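Local coordinates for SusD-like carbohydrate binding protein BF1063 (Bacteroides fragilis NCTC 9343, PDB 3I4G), which probably binds carbohydrate at the bacterial outer membrane and helps to capture glycans for uptake, at residues H58-A63 with G452-D457; N142-E147 with N156-T161; L239-T244 with Y365-T370; E347-T352 with Y496-G501. One frame throughout, in Å; residues are numbered along the deposited sequence. Where two conformers were deposited one is given.

Contact 1. Residues H58-A63 with G452-D457; sequences HLSDNA and GIRYWD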
# COMPACT_ATOMS: atom_id res chain seq x y z
N HIS A 58 5.27 4.94 5.47
CA HIS A 58 6.25 5.49 6.41
C HIS A 58 7.66 4.96 6.24
O HIS A 58 8.61 5.56 6.77
CB HIS A 58 5.85 5.22 7.88
CG HIS A 58 4.51 5.75 8.24
ND1 HIS A 58 3.93 5.50 9.47
CD2 HIS A 58 3.59 6.42 7.51
CE1 HIS A 58 2.73 6.07 9.50
NE2 HIS A 58 2.49 6.61 8.32
N LEU A 59 7.80 3.85 5.53
CA LEU A 59 9.08 3.23 5.27
C LEU A 59 9.68 3.71 3.96
O LEU A 59 10.76 3.26 3.58
CB LEU A 59 8.88 1.71 5.17
CG LEU A 59 8.17 1.06 6.35
CD1 LEU A 59 8.13 -0.48 6.16
CD2 LEU A 59 8.80 1.43 7.72
N SER A 60 8.96 4.57 3.25
CA SER A 60 9.33 5.01 1.92
C SER A 60 9.69 6.49 1.91
O SER A 60 9.55 7.19 2.91
CB SER A 60 8.17 4.79 0.93
OG SER A 60 7.15 5.75 1.07
N ASP A 61 10.12 6.94 0.74
CA ASP A 61 10.41 8.34 0.47
C ASP A 61 9.16 9.24 0.45
O ASP A 61 9.31 10.45 0.38
CB ASP A 61 11.26 8.50 -0.82
CG ASP A 61 10.70 7.80 -2.03
OD1 ASP A 61 9.84 6.88 -1.90
OD2 ASP A 61 11.17 8.10 -3.14
N ASN A 62 7.98 8.67 0.53
CA ASN A 62 6.74 9.42 0.52
C ASN A 62 6.29 9.96 1.85
O ASN A 62 5.49 10.90 1.88
CB ASN A 62 5.58 8.56 -0.03
CG ASN A 62 5.58 8.38 -1.53
OD1 ASN A 62 6.33 9.03 -2.25
ND2 ASN A 62 4.67 7.54 -2.00
N ALA A 63 6.74 9.39 2.97
CA ALA A 63 6.11 9.71 4.24
C ALA A 63 7.02 9.37 5.40
O ALA A 63 8.12 8.87 5.23
CB ALA A 63 4.77 8.99 4.36
N GLY A 452 0.39 2.44 0.34
CA GLY A 452 1.17 1.32 0.88
C GLY A 452 1.91 0.47 -0.13
O GLY A 452 2.32 -0.65 0.18
N ILE A 453 2.13 0.99 -1.35
CA ILE A 453 2.79 0.27 -2.43
C ILE A 453 4.19 0.82 -2.71
O ILE A 453 5.02 0.15 -3.33
CB ILE A 453 1.87 0.29 -3.68
CG1 ILE A 453 0.53 -0.33 -3.35
CG2 ILE A 453 2.53 -0.46 -4.85
CD1 ILE A 453 -0.53 -0.08 -4.41
N ARG A 454 4.47 2.04 -2.26
CA ARG A 454 5.74 2.69 -2.61
C ARG A 454 6.95 1.91 -2.12
O ARG A 454 7.93 1.79 -2.85
CB ARG A 454 5.78 4.10 -2.05
CG ARG A 454 7.04 4.90 -2.45
CD ARG A 454 7.20 5.15 -3.91
NE ARG A 454 8.39 5.96 -4.15
CZ ARG A 454 8.91 6.20 -5.32
NH1 ARG A 454 8.37 5.68 -6.40
NH2 ARG A 454 9.98 6.95 -5.43
N TYR A 455 6.92 1.44 -0.88
CA TYR A 455 8.04 0.67 -0.36
C TYR A 455 8.23 -0.58 -1.19
O TYR A 455 9.39 -0.89 -1.58
CB TYR A 455 7.80 0.37 1.12
CG TYR A 455 8.87 -0.44 1.80
CD1 TYR A 455 10.15 0.07 2.02
CD2 TYR A 455 8.61 -1.70 2.24
CE1 TYR A 455 11.11 -0.70 2.64
CE2 TYR A 455 9.54 -2.45 2.89
CZ TYR A 455 10.80 -1.95 3.10
OH TYR A 455 11.74 -2.70 3.76
N TRP A 456 7.16 -1.32 -1.47
CA TRP A 456 7.28 -2.51 -2.31
C TRP A 456 7.94 -2.14 -3.64
O TRP A 456 8.81 -2.87 -4.14
CB TRP A 456 5.88 -3.10 -2.50
CG TRP A 456 5.89 -4.40 -3.20
CD1 TRP A 456 6.24 -5.60 -2.65
CD2 TRP A 456 5.58 -4.65 -4.58
NE1 TRP A 456 6.19 -6.59 -3.61
CE2 TRP A 456 5.79 -6.04 -4.81
CE3 TRP A 456 5.13 -3.85 -5.63
CZ2 TRP A 456 5.58 -6.62 -6.06
CZ3 TRP A 456 4.90 -4.45 -6.86
CH2 TRP A 456 5.13 -5.82 -7.05
N ASP A 457 7.56 -1.03 -4.24
CA ASP A 457 8.15 -0.63 -5.52
C ASP A 457 9.63 -0.26 -5.42
O ASP A 457 10.44 -0.73 -6.22
CB ASP A 457 7.41 0.56 -6.11
CG ASP A 457 6.04 0.24 -6.68
OD1 ASP A 457 5.76 -0.92 -7.04
OD2 ASP A 457 5.27 1.23 -6.84
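Ser-60 and Tyr-455 bring their CA atoms to within 5.1 Å of each other, where the type I turn from Ser-60 to Ala-63 abuts the first turn of helix 454-461. The polar link across the contact is a two-pronged salt bridge in which Arg-454 grips Asp-61 side-on. Arg-454 NE donates to Asp-61 OD1 at 2.8 Å, and Arg-454 NH2 donates to Asp-61 OD2 at 2.8 Å. The second bond is almost perfectly straight, 179° at the hydrogen, and uses the syn lone pair of OD2; the first meets OD1 on its syn side, a little out of the carboxylate plane. Carboxylate and guanidinium planes lie only 10° apart, so the paired bonds fix the rotation of both groups. A bend in the arginine chain (chi2 62°) places CD for this approach.

Closer to the helix, the aliphatic part of Arg-454 packs on the turn: its CG lies 3.6 Å from Ser-60 CB and 3.6 Å from Asn-62 ND2. The amide of Asn-62 is held by Arg-445 and Glu-57. On Tyr-455, Leu-59 CB sits over one ring face as a CH-pi contact, 4.1 Å from the ring centroid, while the phenol OH is hydrogen-bonded to Trp-513 NE1.

Ser-60 OG accepts from Asn-62 N at 3.1 Å, closing an ST turn, and is also hydrogen-bonded to Glu-57 O. The arrangement is an ST turn docked by a bidentate Arg-Asp bridge, joining the loop between helix 50-54 and strand 63-65 to the start of helix 454-461 in the buried middle of the SusD-family fold.

Contact 2. Residues N142-E147 with N156-T161; sequences NVPLVE and NNVTKT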
# COMPACT_ATOMS: atom_id res chain seq x y z
N ASN A 142 13.72 -15.67 1.50
CA ASN A 142 13.99 -17.11 1.58
C ASN A 142 13.37 -17.57 2.88
O ASN A 142 13.87 -17.27 3.94
CB ASN A 142 15.50 -17.34 1.53
CG ASN A 142 16.14 -16.59 0.38
OD1 ASN A 142 15.75 -16.73 -0.77
ND2 ASN A 142 17.15 -15.77 0.71
N VAL A 143 12.27 -18.29 2.79
CA VAL A 143 11.47 -18.67 3.95
C VAL A 143 10.90 -20.06 3.75
O VAL A 143 10.88 -20.59 2.63
CB VAL A 143 10.30 -17.66 4.19
CG1 VAL A 143 10.85 -16.21 4.40
CG2 VAL A 143 9.29 -17.68 3.05
N PRO A 144 10.43 -20.71 4.82
CA PRO A 144 9.79 -22.01 4.64
C PRO A 144 8.53 -21.96 3.80
O PRO A 144 7.66 -21.08 4.00
CB PRO A 144 9.44 -22.45 6.06
CG PRO A 144 10.47 -21.72 6.91
CD PRO A 144 10.59 -20.38 6.26
N LEU A 145 8.42 -22.88 2.84
CA LEU A 145 7.25 -23.01 2.00
C LEU A 145 6.48 -24.19 2.55
O LEU A 145 6.80 -25.35 2.29
CB LEU A 145 7.68 -23.18 0.54
CG LEU A 145 6.52 -23.36 -0.46
CD1 LEU A 145 5.57 -22.18 -0.45
CD2 LEU A 145 7.05 -23.55 -1.88
N VAL A 146 5.50 -23.89 3.38
CA VAL A 146 4.69 -24.89 4.07
C VAL A 146 3.32 -24.97 3.42
O VAL A 146 2.56 -24.00 3.34
CB VAL A 146 4.53 -24.54 5.52
CG1 VAL A 146 3.68 -25.60 6.26
CG2 VAL A 146 5.92 -24.38 6.18
N GLU A 147 2.97 -26.16 2.97
CA GLU A 147 1.69 -26.46 2.34
C GLU A 147 0.84 -27.46 3.11
O GLU A 147 -0.36 -27.53 2.94
CB GLU A 147 1.96 -27.03 0.94
CG GLU A 147 2.72 -26.07 0.06
CD GLU A 147 3.19 -26.70 -1.25
OE1 GLU A 147 2.36 -26.89 -2.16
OE2 GLU A 147 4.42 -26.92 -1.39
N ASN A 156 8.76 -26.43 13.80
CA ASN A 156 10.02 -25.91 14.36
C ASN A 156 11.28 -26.46 13.66
O ASN A 156 12.40 -26.07 14.01
CB ASN A 156 10.04 -26.15 15.89
CG ASN A 156 9.05 -25.25 16.64
OD1 ASN A 156 8.64 -24.19 16.16
ND2 ASN A 156 8.70 -25.66 17.86
N ASN A 157 11.11 -27.31 12.65
CA ASN A 157 12.23 -27.91 11.93
C ASN A 157 12.18 -27.78 10.41
O ASN A 157 12.99 -28.38 9.71
CB ASN A 157 12.34 -29.38 12.35
CG ASN A 157 12.91 -29.53 13.75
OD1 ASN A 157 14.10 -29.27 13.97
ND2 ASN A 157 12.07 -29.89 14.70
N VAL A 158 11.28 -26.96 9.90
CA VAL A 158 11.22 -26.71 8.46
C VAL A 158 12.48 -26.01 7.96
O VAL A 158 13.20 -25.38 8.73
CB VAL A 158 9.98 -25.86 8.08
CG1 VAL A 158 8.72 -26.71 8.29
CG2 VAL A 158 9.94 -24.52 8.84
N THR A 159 12.75 -26.13 6.66
CA THR A 159 13.89 -25.51 6.00
C THR A 159 13.40 -24.36 5.10
O THR A 159 12.20 -24.29 4.79
CB THR A 159 14.65 -26.52 5.15
OG1 THR A 159 13.75 -27.11 4.21
CG2 THR A 159 15.26 -27.61 6.03
N LYS A 160 14.31 -23.47 4.73
CA LYS A 160 13.98 -22.38 3.82
C LYS A 160 13.88 -22.85 2.37
O LYS A 160 14.62 -23.76 1.94
CB LYS A 160 15.02 -21.28 3.87
CG LYS A 160 15.22 -20.59 5.19
CD LYS A 160 16.34 -19.56 5.04
CE LYS A 160 16.67 -18.82 6.34
NZ LYS A 160 17.71 -17.76 6.25
N THR A 161 12.99 -22.21 1.61
CA THR A 161 12.88 -22.37 0.18
C THR A 161 13.33 -21.03 -0.38
O THR A 161 13.05 -19.99 0.23
CB THR A 161 11.47 -22.72 -0.21
OG1 THR A 161 11.20 -24.06 0.23
CG2 THR A 161 11.26 -22.65 -1.74
O HOH W 1 16.06 -15.91 4.91
O HOH W 2 10.63 -24.88 2.69
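Val-143 and Thr-161 form a solitary antiparallel bridge between the two loops that flank the short helix 152-155, in the connection from helix 116-139 to helix 163-180. The evidence is a hydrogen-bonded pair of unequal strength. Thr-161 N donates to Val-143 O at 2.8 Å, whereas the return bond from Val-143 N to Thr-161 O is weak, at 3.2 Å and an angle of 131°. The pairing goes no further, and the touching parts run 126° apart.

Beyond the bridge, a water takes over. It accepts from Leu-145 N at 3.0 Å, donates to Thr-159 O at 2.7 Å and is hydrogen-bonded to Thr-161 OG1. A second water donates to Asn-142 O and accepts from Lys-160 NZ at 2.8 Å; the extended lysine chain passes by the same carbonyl, with CD 3.5 Å from Asn-142 O.

Apolar contact is concentrated at Pro-144, whose CG presses on Val-158 CG2 at 3.4 Å, tighter than usual van der Waals contact. The two side chains cross at about a right angle. Val-143 points away from 156-161, and its side chain touches Trp-92 and Tyr-96 of helix 86-109 and Ile-166 of helix 163-180.

The chemistry is thus mainly backbone and water, with a small apolar patch of Pro-144 and Val-146 on Val-158; since one of the two direct bonds is weak, the two waters carry much of the polar connection.

Contact 3. Residues L239-T244 with Y365-T370; sequences LFYPST and YFEEST. With EDO (1,2-ethanediol), chain C.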
# COMPACT_ATOMS: atom_id res chain seq x y z
N LEU A 239 -12.64 6.62 -4.85
CA LEU A 239 -12.06 5.28 -4.79
C LEU A 239 -11.74 4.84 -3.38
O LEU A 239 -11.67 3.64 -3.13
CB LEU A 239 -10.75 5.23 -5.59
CG LEU A 239 -10.86 5.44 -7.09
CD1 LEU A 239 -9.46 5.64 -7.67
CD2 LEU A 239 -11.62 4.28 -7.75
N PHE A 240 -11.56 5.80 -2.47
CA PHE A 240 -11.03 5.52 -1.15
C PHE A 240 -12.01 5.79 -0.06
O PHE A 240 -11.61 5.87 1.12
CB PHE A 240 -9.74 6.34 -0.96
CG PHE A 240 -8.80 6.22 -2.15
CD1 PHE A 240 -8.02 5.11 -2.32
CD2 PHE A 240 -8.71 7.23 -3.07
CE1 PHE A 240 -7.20 4.98 -3.40
CE2 PHE A 240 -7.85 7.13 -4.17
CZ PHE A 240 -7.10 5.99 -4.33
N TYR A 241 -13.29 5.91 -0.40
CA TYR A 241 -14.34 6.25 0.56
C TYR A 241 -15.29 5.08 0.77
O TYR A 241 -15.57 4.36 -0.19
CB TYR A 241 -15.16 7.44 0.09
CG TYR A 241 -14.49 8.77 -0.06
CD1 TYR A 241 -13.28 9.09 0.53
CD2 TYR A 241 -15.15 9.75 -0.78
CE1 TYR A 241 -12.72 10.37 0.38
CE2 TYR A 241 -14.64 11.00 -0.92
CZ TYR A 241 -13.43 11.30 -0.32
OH TYR A 241 -12.93 12.60 -0.47
N PRO A 242 -15.80 4.89 1.98
CA PRO A 242 -16.73 3.79 2.19
C PRO A 242 -18.03 3.86 1.37
O PRO A 242 -18.53 2.82 0.93
CB PRO A 242 -17.00 3.84 3.71
CG PRO A 242 -16.48 5.06 4.21
CD PRO A 242 -15.46 5.56 3.24
N SER A 243 -18.55 5.06 1.13
CA SER A 243 -19.85 5.20 0.47
C SER A 243 -19.81 4.91 -1.02
O SER A 243 -20.86 4.63 -1.61
CB SER A 243 -20.42 6.61 0.67
OG SER A 243 -20.69 6.90 2.04
N THR A 244 -18.63 4.98 -1.62
CA THR A 244 -18.44 4.84 -3.04
C THR A 244 -17.39 3.85 -3.51
O THR A 244 -17.31 3.53 -4.70
CB THR A 244 -18.02 6.25 -3.55
OG1 THR A 244 -16.93 6.76 -2.76
CG2 THR A 244 -19.20 7.24 -3.47
N TYR A 365 -8.54 8.51 1.86
CA TYR A 365 -9.30 7.55 2.68
C TYR A 365 -10.33 8.17 3.63
O TYR A 365 -11.06 7.44 4.28
CB TYR A 365 -8.36 6.63 3.47
CG TYR A 365 -7.41 5.80 2.66
CD1 TYR A 365 -7.85 4.72 1.89
CD2 TYR A 365 -6.05 6.06 2.68
CE1 TYR A 365 -6.97 3.97 1.14
CE2 TYR A 365 -5.17 5.32 1.92
CZ TYR A 365 -5.62 4.27 1.17
OH TYR A 365 -4.73 3.52 0.47
N PHE A 366 -10.40 9.50 3.67
CA PHE A 366 -11.33 10.20 4.58
C PHE A 366 -12.45 10.89 3.84
O PHE A 366 -12.23 11.87 3.15
CB PHE A 366 -10.55 11.18 5.49
CG PHE A 366 -9.46 10.49 6.29
CD1 PHE A 366 -9.77 9.44 7.16
CD2 PHE A 366 -8.16 10.83 6.17
CE1 PHE A 366 -8.78 8.78 7.85
CE2 PHE A 366 -7.17 10.16 6.87
CZ PHE A 366 -7.48 9.15 7.72
N GLU A 367 -13.65 10.32 3.96
CA GLU A 367 -14.86 10.84 3.32
C GLU A 367 -15.34 12.01 4.15
O GLU A 367 -16.20 11.85 5.02
CB GLU A 367 -15.87 9.69 3.22
CG GLU A 367 -17.17 10.04 2.50
CD GLU A 367 -18.12 8.85 2.38
OE1 GLU A 367 -17.71 7.69 2.23
OE2 GLU A 367 -19.34 9.08 2.44
N GLU A 368 -14.88 13.21 3.79
CA GLU A 368 -15.00 14.40 4.64
C GLU A 368 -16.39 14.92 4.87
O GLU A 368 -16.63 15.51 5.90
CB GLU A 368 -14.17 15.55 4.05
CG GLU A 368 -12.68 15.23 3.97
CD GLU A 368 -11.95 16.31 3.20
OE1 GLU A 368 -12.05 17.47 3.59
OE2 GLU A 368 -11.23 15.97 2.21
N SER A 369 -17.32 14.71 3.96
CA SER A 369 -18.66 15.26 4.17
C SER A 369 -19.55 14.36 5.02
O SER A 369 -20.60 14.81 5.49
CB SER A 369 -19.33 15.53 2.84
OG SER A 369 -19.46 14.34 2.09
N THR A 370 -19.11 13.12 5.27
CA THR A 370 -19.94 12.17 6.00
C THR A 370 -19.46 12.03 7.45
O THR A 370 -18.28 11.75 7.68
CB THR A 370 -19.90 10.82 5.30
OG1 THR A 370 -20.29 10.99 3.93
CG2 THR A 370 -20.84 9.84 5.94
C1 EDO C . -13.44 6.88 7.65
O1 EDO C . -12.73 5.63 7.54
C2 EDO C . -13.92 7.20 6.24
O2 EDO C . -14.11 8.59 6.14
O HOH W 3 -11.62 4.69 3.63
O HOH W 4 -11.04 13.43 1.34
O HOH W 5 -14.85 14.29 0.78
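Glu-367 reaches Ser-243 with an extended side chain: CG is anti to the backbone N (chi1 -177°) and CD continues the line (chi2 178°). Glu-367 also opens the type I turn that ends at Thr-370, so this loop-to-loop contact of the SusD-family fold centres on a carboxylate at the head of a turn. Its OE1 accepts from Ser-243 N at 3.0 Å, on the syn side. In the serine conformer described here, one of two, Ser-243 OG donates to Glu-367 OE2 at 2.6 Å through the syn lone pair. Thr-370 OG1 donates to the same oxygen, Glu-367 OE2, at 2.6 Å from the anti side, tilted out of the carboxylate plane. Such donors would probably favour the ionised carboxylate.

Tyr-241 lies against CA, CB and CG of the same residue. Glu-367 CA stands over one ring face, 3.7 Å from the centroid, as a CH-pi contact. Farther out, one water is hydrogen-bonded to Tyr-241 OH at 2.8 Å and accepts from Glu-368 N.

At the inner end, the edge of the Phe-240 ring points to the face of Tyr-365, a T-shaped pair with centroids 5.5 Å apart and planes at 76°. Phe-240 is further packed on Pro-383 and Arg-386 of strand 380-386, and Tyr-365 on Leu-266 of helix 266-270.

An ethanediol, probably from the crystallisation liquor, lies near Pro-242; it is also hydrogen-bonded to Asn-379 O, and its O2 accepts from Glu-367 N at 2.8 Å.

Contact 4. Residues E347-T352 with Y496-G501; sequences EKLDYT and YRWYVG. With EDO (1,2-ethanediol), chain I.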
# COMPACT_ATOMS: atom_id res chain seq x y z
N GLU A 347 -1.36 22.73 17.30
CA GLU A 347 -1.21 23.41 16.02
C GLU A 347 0.24 23.70 15.69
O GLU A 347 0.55 24.26 14.64
CB GLU A 347 -2.04 24.71 16.00
CG GLU A 347 -3.53 24.47 16.07
CD GLU A 347 -4.37 25.74 16.09
OE1 GLU A 347 -3.83 26.86 16.18
OE2 GLU A 347 -5.61 25.61 15.98
N LYS A 348 1.15 23.37 16.62
CA LYS A 348 2.56 23.63 16.39
C LYS A 348 3.27 22.44 15.75
O LYS A 348 3.03 21.28 16.10
CB LYS A 348 3.21 23.99 17.72
CG LYS A 348 4.65 24.40 17.62
CD LYS A 348 5.20 24.73 19.02
CE LYS A 348 6.67 25.07 18.99
NZ LYS A 348 7.25 25.19 20.38
N LEU A 349 4.16 22.77 14.80
CA LEU A 349 5.05 21.85 14.16
C LEU A 349 6.31 21.78 14.98
O LEU A 349 7.02 22.78 15.07
CB LEU A 349 5.34 22.29 12.74
CG LEU A 349 6.27 21.39 11.93
CD1 LEU A 349 5.81 19.94 11.92
CD2 LEU A 349 6.39 21.89 10.50
N ASP A 350 6.55 20.62 15.62
CA ASP A 350 7.69 20.48 16.53
C ASP A 350 8.10 18.99 16.53
O ASP A 350 7.70 18.23 15.64
CB ASP A 350 7.34 21.04 17.91
CG ASP A 350 6.21 20.29 18.61
OD1 ASP A 350 6.03 19.09 18.38
OD2 ASP A 350 5.48 20.95 19.41
N TYR A 351 8.95 18.61 17.50
CA TYR A 351 9.47 17.26 17.60
C TYR A 351 8.86 16.45 18.74
O TYR A 351 9.35 15.36 19.02
CB TYR A 351 11.02 17.36 17.70
CG TYR A 351 11.65 18.03 16.48
CD1 TYR A 351 11.79 17.32 15.29
CD2 TYR A 351 12.08 19.34 16.51
CE1 TYR A 351 12.33 17.91 14.15
CE2 TYR A 351 12.61 19.92 15.41
CZ TYR A 351 12.73 19.20 14.22
OH TYR A 351 13.29 19.79 13.10
N THR A 352 7.79 16.97 19.37
CA THR A 352 7.20 16.34 20.54
C THR A 352 5.67 16.27 20.63
O THR A 352 5.15 15.38 21.28
CB THR A 352 7.65 17.07 21.81
OG1 THR A 352 7.24 18.44 21.76
CG2 THR A 352 9.17 16.98 21.95
N TYR A 496 13.02 26.65 2.90
CA TYR A 496 12.43 26.77 4.23
C TYR A 496 11.59 25.55 4.64
O TYR A 496 10.64 25.64 5.43
CB TYR A 496 11.57 28.06 4.37
CG TYR A 496 12.32 29.32 4.02
CD1 TYR A 496 12.36 29.79 2.71
CD2 TYR A 496 12.98 30.04 4.99
CE1 TYR A 496 13.09 30.90 2.37
CE2 TYR A 496 13.68 31.21 4.66
CZ TYR A 496 13.70 31.63 3.37
OH TYR A 496 14.42 32.79 3.04
N ARG A 497 11.98 24.37 4.13
CA ARG A 497 11.28 23.14 4.49
C ARG A 497 11.69 22.72 5.91
O ARG A 497 12.82 22.85 6.32
CB ARG A 497 11.59 22.03 3.50
CG ARG A 497 11.11 22.33 2.09
CD ARG A 497 11.55 21.28 1.09
NE ARG A 497 13.01 21.21 1.11
CZ ARG A 497 13.72 20.14 0.78
NH1 ARG A 497 13.13 19.06 0.29
NH2 ARG A 497 15.02 20.13 0.96
N TRP A 498 10.74 22.19 6.66
CA TRP A 498 10.99 21.74 8.02
C TRP A 498 11.90 20.48 8.02
O TRP A 498 11.65 19.56 7.26
CB TRP A 498 9.66 21.42 8.73
CG TRP A 498 9.79 21.08 10.15
CD1 TRP A 498 9.63 19.86 10.73
CD2 TRP A 498 10.10 21.99 11.21
NE1 TRP A 498 9.84 19.96 12.08
CE2 TRP A 498 10.13 21.25 12.41
CE3 TRP A 498 10.38 23.36 11.27
CZ2 TRP A 498 10.38 21.85 13.66
CZ3 TRP A 498 10.66 23.93 12.50
CH2 TRP A 498 10.64 23.18 13.67
N TYR A 499 12.91 20.43 8.91
CA TYR A 499 13.74 19.24 9.03
C TYR A 499 12.95 18.18 9.81
O TYR A 499 12.56 18.41 10.96
CB TYR A 499 15.06 19.51 9.74
CG TYR A 499 15.85 18.22 9.88
CD1 TYR A 499 16.63 17.74 8.81
CD2 TYR A 499 15.77 17.44 11.03
CE1 TYR A 499 17.31 16.56 8.91
CE2 TYR A 499 16.46 16.24 11.13
CZ TYR A 499 17.23 15.82 10.07
OH TYR A 499 17.94 14.63 10.14
N VAL A 500 12.75 17.02 9.19
CA VAL A 500 11.99 15.95 9.82
C VAL A 500 12.87 14.87 10.44
O VAL A 500 12.67 14.51 11.60
CB VAL A 500 11.03 15.33 8.80
CG1 VAL A 500 10.22 14.21 9.40
CG2 VAL A 500 10.06 16.40 8.31
N GLY A 501 13.82 14.35 9.68
CA GLY A 501 14.65 13.26 10.18
C GLY A 501 15.50 12.73 9.05
O GLY A 501 15.72 13.44 8.05
C1 EDO I . -3.03 29.51 14.42
O1 EDO I . -4.36 29.22 14.90
C2 EDO I . -2.99 30.90 13.79
O2 EDO I . -4.01 30.96 12.80
O HOH W 6 9.09 17.40 13.26
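Leu-349 and Tyr-351 hold the indole of Trp-498 between them, and the apolar and aromatic contacts come first. Leu-349 CG stands over one face, 3.7 Å from the centroid of the five-membered ring and only 3° off its normal, a CH-pi contact. Trp-498 CG, set anti to the backbone N (chi1 -174°), is thereby carried out from the strand to meet the branch Leu-349 CD2 at 3.5 Å. On the opposite face, Tyr-351 OH lies 3.3 Å above the Trp-498 ring plane, offset toward the rim. The two aromatic side chains reach toward each other tip to tip, with Tyr-351 CE2 3.4 Å from Trp-498 CZ2. The Tyr-351 ring and the five-membered ring of Trp-498 are 25° from parallel but slid apart and barely overlap, so this is no full stack.

Hydrogen bonds hold the phenol directly and the indole through water. Tyr-351 OH donates to Tyr-499 O at 2.6 Å and also bonds to Lys-488 N, so the phenol is tied to backbone atoms of two separate parts of the chain. Water completes the polar set: it accepts from Trp-498 NE1 at 2.9 Å, in the indole plane, and donates to Asp-350 O at 2.9 Å. Within the loop, Asp-350 OD1 accepts from Thr-352 N in an Asx turn, and its OD2 bonds to Ser-353.

The loop thus lies against strand 497-502, which pairs antiparallel with strand 471-476 and carries a classic bulge where Val-500 and Gly-501 face Ile-472. Tyr-483 and Thr-486 of helix 483-486 also pack on Trp-498.

Overall arrangement
From the N terminus, residues 58-63 open contact 1, which closes only at 452-457 and ties an early loop to helix 454-461. Contact 2 closes early within that span, joining the loops on either side of helix 152-155. Residues 239-244 then open contact 3, and 347-352 open contact 4 before 365-370 close contact 3, so these two cross. Contact 3, also wholly inside the span of contact 1, links the loop after helix 214-227 to the one before strand 380-386. Contact 4 closes last, crosses contact 1 as well, and ties the loop before strand 360-362 to strand 497-502. The centres of contacts 2 and 3 are about 41 Å apart, on opposite sides of the chain's centre.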